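Local coordinates for adenosine monophosphate-protein transferase vopS (Vibrio parahaemolyticus, PDB 3LET), which transfers AMP from ATP to a threonine of host Rho GTPases, blocking their downstream signalling and actin assembly in infected cells, at residues Pro219-Asp224 / Phe277-Gly282; His266-Val271 / Met284-Tyr289. All blocks are in the same frame, centred on the assembly; numbering follows the deposited sequence.

Contact 1. Residues Pro219-Asp224 / Phe277-Gly282; sequences PNVERD and FTDGNG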
loop_
_atom_site.group_PDB
_atom_site.type_symbol
_atom_site.label_atom_id
_atom_site.label_comp_id
_atom_site.label_asym_id
_atom_site.label_seq_id
_atom_site.Cartn_x
_atom_site.Cartn_y
_atom_site.Cartn_z
ATOM N N PRO A 219 4.926 -7.780 15.703
ATOM C CA PRO A 219 5.631 -8.941 15.139
ATOM C C PRO A 219 4.692 -10.035 14.606
ATOM O O PRO A 219 3.553 -10.192 15.064
ATOM C CB PRO A 219 6.484 -9.449 16.311
ATOM C CG PRO A 219 6.619 -8.272 17.231
ATOM C CD PRO A 219 5.320 -7.511 17.097
ATOM N N ASN A 220 5.179 -10.769 13.613
ATOM C CA ASN A 220 4.406 -11.841 12.997
ATOM C C ASN A 220 2.978 -11.441 12.619
ATOM O O ASN A 220 2.049 -12.247 12.657
ATOM C CB ASN A 220 4.401 -13.074 13.896
ATOM C CG ASN A 220 5.659 -13.903 13.740
ATOM O OD1 ASN A 220 6.529 -13.586 12.927
ATOM N ND2 ASN A 220 5.760 -14.976 14.514
ATOM N N VAL A 221 2.808 -10.180 12.258
ATOM C CA VAL A 221 1.644 -9.790 11.500
ATOM C C VAL A 221 1.653 -10.694 10.274
ATOM O O VAL A 221 2.722 -11.119 9.823
ATOM C CB VAL A 221 1.749 -8.330 11.051
ATOM C CG1 VAL A 221 3.045 -8.110 10.271
ATOM C CG2 VAL A 221 0.551 -7.945 10.210
ATOM N N GLU A 222 0.481 -11.007 9.740
ATOM C CA GLU A 222 0.413 -11.762 8.493
ATOM C C GLU A 222 0.480 -10.779 7.323
ATOM O O GLU A 222 -0.124 -9.708 7.377
ATOM C CB GLU A 222 -0.859 -12.613 8.446
ATOM C CG GLU A 222 -2.148 -11.815 8.495
ATOM C CD GLU A 222 -2.522 -11.232 7.148
ATOM O OE1 GLU A 222 -2.546 -11.992 6.155
ATOM O OE2 GLU A 222 -2.793 -10.015 7.086
ATOM N N ARG A 223 1.220 -11.137 6.277
ATOM C CA ARG A 223 1.524 -10.209 5.185
ATOM C C ARG A 223 0.775 -10.534 3.889
ATOM O O ARG A 223 1.163 -10.093 2.807
ATOM C CB ARG A 223 3.028 -10.216 4.914
ATOM C CG ARG A 223 3.566 -11.591 4.563
ATOM C CD ARG A 223 5.081 -11.609 4.496
ATOM N NE ARG A 223 5.596 -12.975 4.421
ATOM C CZ ARG A 223 6.886 -13.293 4.416
ATOM N NH1 ARG A 223 7.809 -12.342 4.479
ATOM N NH2 ARG A 223 7.255 -14.566 4.347
ATOM N N ASP A 224 -0.310 -11.289 4.015
ATOM C CA ASP A 224 -1.054 -11.803 2.870
ATOM C C ASP A 224 -1.638 -10.715 1.948
ATOM O O ASP A 224 -2.121 -9.690 2.401
ATOM C CB ASP A 224 -2.182 -12.709 3.363
ATOM C CG ASP A 224 -2.717 -13.613 2.274
ATOM O OD1 ASP A 224 -2.099 -13.668 1.186
ATOM O OD2 ASP A 224 -3.752 -14.277 2.504
ATOM N N PHE A 277 -0.512 -0.763 5.896
ATOM C CA PHE A 277 -0.004 -2.081 6.302
ATOM C C PHE A 277 -1.131 -3.101 6.276
ATOM O O PHE A 277 -2.295 -2.735 6.334
ATOM C CB PHE A 277 0.641 -2.008 7.718
ATOM C CG PHE A 277 1.796 -1.053 7.787
ATOM C CD1 PHE A 277 3.067 -1.452 7.371
ATOM C CD2 PHE A 277 1.598 0.252 8.163
ATOM C CE1 PHE A 277 4.135 -0.556 7.381
ATOM C CE2 PHE A 277 2.663 1.169 8.176
ATOM C CZ PHE A 277 3.940 0.746 7.795
ATOM N N THR A 278 -0.798 -4.389 6.221
ATOM C CA THR A 278 -1.844 -5.401 6.164
ATOM C C THR A 278 -2.569 -5.504 7.498
ATOM O O THR A 278 -3.754 -5.868 7.555
ATOM C CB THR A 278 -1.273 -6.788 5.784
ATOM O OG1 THR A 278 -0.176 -7.095 6.642
ATOM C CG2 THR A 278 -0.795 -6.785 4.350
ATOM N N ASP A 279 -1.857 -5.180 8.574
ATOM C CA ASP A 279 -2.456 -5.150 9.900
ATOM C C ASP A 279 -1.605 -4.253 10.793
ATOM O O ASP A 279 -0.457 -3.931 10.463
ATOM C CB ASP A 279 -2.506 -6.568 10.484
ATOM C CG ASP A 279 -3.385 -6.677 11.744
ATOM O OD1 ASP A 279 -4.115 -5.708 12.087
ATOM O OD2 ASP A 279 -3.331 -7.763 12.384
ATOM N N GLY A 280 -2.171 -3.857 11.924
ATOM C CA GLY A 280 -1.467 -2.985 12.859
ATOM C C GLY A 280 -1.356 -1.542 12.369
ATOM O O GLY A 280 -0.451 -0.797 12.766
ATOM N N ASN A 281 -2.263 -1.125 11.508
ATOM C CA ASN A 281 -2.286 0.282 11.105
ATOM C C ASN A 281 -2.547 1.232 12.271
ATOM O O ASN A 281 -1.949 2.294 12.331
ATOM C CB ASN A 281 -3.358 0.506 10.034
ATOM C CG ASN A 281 -2.996 -0.196 8.756
ATOM O OD1 ASN A 281 -1.966 0.108 8.183
ATOM N ND2 ASN A 281 -3.804 -1.161 8.330
ATOM N N GLY A 282 -3.459 0.867 13.166
ATOM C CA GLY A 282 -3.775 1.735 14.291
ATOM C C GLY A 282 -2.541 1.899 15.178
ATOM O O GLY A 282 -2.172 3.020 15.578
HETATM O O HOH W 1 -2.136 -9.920 11.513
#

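Contact 2. Residues His266-Val271 / Met284-Tyr289; sequences HLFAGV and MGRMLY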
loop_
_atom_site.group_PDB
_atom_site.type_symbol
_atom_site.label_atom_id
_atom_site.label_comp_id
_atom_site.label_asym_id
_atom_site.label_seq_id
_atom_site.Cartn_x
_atom_site.Cartn_y
_atom_site.Cartn_z
ATOM N N HIS A 266 -0.544 14.201 10.267
ATOM C CA HIS A 266 -0.488 13.802 8.861
ATOM C C HIS A 266 0.026 12.377 8.727
ATOM O O HIS A 266 -0.413 11.641 7.855
ATOM C CB HIS A 266 0.410 14.742 8.058
ATOM C CG HIS A 266 -0.208 16.079 7.806
ATOM N ND1 HIS A 266 -1.084 16.300 6.765
ATOM C CD2 HIS A 266 -0.099 17.258 8.466
ATOM C CE1 HIS A 266 -1.480 17.563 6.786
ATOM N NE2 HIS A 266 -0.895 18.169 7.804
ATOM N N LEU A 267 0.957 11.981 9.588
ATOM C CA LEU A 267 1.418 10.592 9.553
ATOM C C LEU A 267 0.344 9.619 10.011
ATOM O O LEU A 267 0.137 8.577 9.403
ATOM C CB LEU A 267 2.688 10.433 10.396
ATOM C CG LEU A 267 3.888 11.193 9.784
ATOM C CD1 LEU A 267 5.054 11.074 10.768
ATOM C CD2 LEU A 267 4.284 10.630 8.393
ATOM N N PHE A 268 -0.332 9.963 11.094
ATOM C CA PHE A 268 -1.444 9.158 11.616
ATOM C C PHE A 268 -2.520 8.990 10.537
ATOM O O PHE A 268 -3.004 7.882 10.282
ATOM C CB PHE A 268 -2.026 9.877 12.858
ATOM C CG PHE A 268 -3.274 9.233 13.413
ATOM C CD1 PHE A 268 -3.203 8.363 14.509
ATOM C CD2 PHE A 268 -4.519 9.514 12.848
ATOM C CE1 PHE A 268 -4.310 7.775 15.009
ATOM C CE2 PHE A 268 -5.652 8.930 13.359
ATOM C CZ PHE A 268 -5.553 8.041 14.437
ATOM N N ALA A 269 -2.908 10.094 9.903
ATOM C CA ALA A 269 -3.949 10.061 8.875
ATOM C C ALA A 269 -3.516 9.189 7.703
ATOM O O ALA A 269 -4.311 8.431 7.139
ATOM C CB ALA A 269 -4.246 11.510 8.356
ATOM N N GLY A 270 -2.268 9.346 7.292
ATOM C CA GLY A 270 -1.762 8.621 6.137
ATOM C C GLY A 270 -1.708 7.129 6.346
ATOM O O GLY A 270 -2.089 6.341 5.464
ATOM N N VAL A 271 -1.183 6.702 7.484
ATOM C CA VAL A 271 -1.064 5.268 7.739
ATOM C C VAL A 271 -2.440 4.618 7.824
ATOM O O VAL A 271 -2.693 3.590 7.219
ATOM C CB VAL A 271 -0.341 4.976 9.076
ATOM C CG1 VAL A 271 -0.366 3.452 9.359
ATOM C CG2 VAL A 271 1.070 5.499 9.014
ATOM N N MET A 284 0.618 1.495 14.293
ATOM C CA MET A 284 1.640 2.280 13.600
ATOM C C MET A 284 1.297 3.756 13.587
ATOM O O MET A 284 2.178 4.607 13.791
ATOM C CB MET A 284 1.838 1.828 12.152
ATOM C CG MET A 284 2.850 0.691 11.996
ATOM S SD MET A 284 4.516 1.172 12.548
ATOM C CE MET A 284 5.170 2.118 11.162
ATOM N N GLY A 285 0.044 4.062 13.262
ATOM C CA GLY A 285 -0.386 5.458 13.150
ATOM C C GLY A 285 -0.201 6.207 14.461
ATOM O O GLY A 285 0.309 7.343 14.501
ATOM N N ARG A 286 -0.600 5.573 15.551
ATOM C CA ARG A 286 -0.389 6.168 16.890
ATOM C C ARG A 286 1.076 6.250 17.268
ATOM O O ARG A 286 1.510 7.226 17.855
ATOM C CB ARG A 286 -1.159 5.365 17.941
ATOM C CG ARG A 286 -2.653 5.441 17.691
ATOM C CD ARG A 286 -3.502 5.083 18.917
ATOM N NE ARG A 286 -4.922 5.182 18.546
ATOM C CZ ARG A 286 -5.596 4.199 17.974
ATOM N NH1 ARG A 286 -4.999 3.030 17.767
ATOM N NH2 ARG A 286 -6.862 4.370 17.619
ATOM N N MET A 287 1.857 5.227 16.929
ATOM C CA MET A 287 3.286 5.296 17.224
ATOM C C MET A 287 3.918 6.440 16.419
ATOM O O MET A 287 4.725 7.207 16.959
ATOM C CB MET A 287 3.953 3.943 16.931
ATOM C CG MET A 287 5.477 3.950 16.983
ATOM S SD MET A 287 6.071 4.132 18.698
ATOM C CE MET A 287 5.786 2.458 19.320
ATOM N N LEU A 288 3.591 6.589 15.125
ATOM C CA LEU A 288 4.206 7.712 14.367
ATOM C C LEU A 288 3.749 9.088 14.873
ATOM O O LEU A 288 4.526 10.042 14.878
ATOM C CB LEU A 288 3.946 7.629 12.847
ATOM C CG LEU A 288 4.571 6.387 12.197
ATOM C CD1 LEU A 288 4.287 6.425 10.695
ATOM C CD2 LEU A 288 6.059 6.303 12.418
ATOM N N TYR A 289 2.494 9.191 15.290
ATOM C CA TYR A 289 1.987 10.449 15.841
ATOM C C TYR A 289 2.817 10.800 17.075
ATOM O O TYR A 289 3.285 11.942 17.204
ATOM C CB TYR A 289 0.514 10.297 16.245
ATOM C CG TYR A 289 -0.031 11.525 16.977
ATOM C CD1 TYR A 289 -0.404 12.672 16.263
ATOM C CD2 TYR A 289 -0.175 11.522 18.368
ATOM C CE1 TYR A 289 -0.918 13.797 16.909
ATOM C CE2 TYR A 289 -0.685 12.670 19.046
ATOM C CZ TYR A 289 -1.051 13.784 18.309
ATOM O OH TYR A 289 -1.531 14.900 18.978
#

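Contact 1. Residues Pro219-Asp224 / Phe277-Gly282
T278 is the residue most covered in this contact, and it hydrogen-bonds to the backbone of E222. Its OG1 donates to E222 O at 2.7 Å. The bond makes 147° with the C=O, and the donor is tilted 17° from the carbonyl plane. With OG1 flanked by the backbone N and C of its own residue (chi1 51°), the hydroxyl takes the E222 carbonyl, and the other branch, CG2, packs on D224 O at 3.7 Å. The E222 chain bends at chi2, and E222 OE2 comes 3.8 Å from T278 CB, but this glutamate is poorly ordered.

V221 makes the apolar part of the contact. Its CG2 lies 3.4 Å from D279 CB and also touches T278 OG1, so one methyl meets two consecutive residues. The side chains of V221 and D279 run antiparallel alongside each other. The segment 277-282 reads FTDGNG and is the middle of the Fic motif, HxFx(D/E)GN(G/K)RxxR. It turns into helix 281-295 with G280 at the N-cap position. G280-G282 belong to the ATP site, as inferred from similarity.

Within the turn, D279 OD1 accepts G280 N at 2.7 Å, from above the carboxylate plane. D279 OD2 accepts a water at 2.6 Å, which links it to E222 N of the other segment; the bond from that N to the water is weak. Also within the turn, F277 N donates to N281 OD1 on an in-plane lone pair at 2.8 Å, and N281 ND2 donates back to F277 O. H214 of helix 207-217 hydrogen-bonds to D279 O and stacks on the F277 ring.

Contact 2. Residues His266-Val271 / Met284-Tyr289
L267 and L288 meet through their CB atoms, 3.9 Å apart, and the two side chains are roughly perpendicular. L267 CD1 also reaches L288 CB. L267 also packs against I249 and L253 of helix 238-255.

One residue on, F268 has the largest covered surface in the contact. The ring meets helix 281-295 by its edge. F268 CD1 touches G285 O at 3.7 Å, and F268 CE1 meets R286 CG at 3.9 Å, in the plane of the ring. The F268 and R286 side chains run next to each other in the same direction, with ring and guanidinium planes 69° apart. F268 CB also packs on Y289 CB. The backbones are very close here: the CA atoms of F268 and G285 are 4.1 Å apart. G285 has no side chain to hold them further off.

The axes of segments 266-271 and 284-289 run nearly antiparallel (166°) and come within 7.8 Å. The Fic motif spans the loop between the two helices and the first turns of helix 281-295. R286 is the last arginine of that motif and an ATP-binding residue by similarity. Its NH2 makes a salt bridge to E307 of helix 304-311. Y289 OH hydrogen-bonds to N300 O.

A turn further along, V271 uses both methyls. V271 CG1, anti to the backbone N (chi1 175°), packs on M284 CB at 3.9 Å and lies 4.0 Å from G285 N. V271 CG2 meets L288 CD1 at 3.7 Å. The V271 side chain stands nearly square to those of both M284 and L288.

Both contacts use helix 281-295 and lie in the Fic domain. Contact 1 is at the surface, where a loop meets the turn that leads into the helix. Contact 2 is buried between two helices. Their chemistry follows: contact 1 joins one side-chain to backbone hydrogen bond, a partly weak water link and the packing of a single valine methyl, while contact 2 is mostly apolar packing. They touch directly. V271 CG1 packs on N281 O at 3.6 Å, and F277 CZ meets M284 CE at 3.8 Å. The proposed ATP-binding residues are split between them, with G280-G282 in contact 1 and R286 in contact 2.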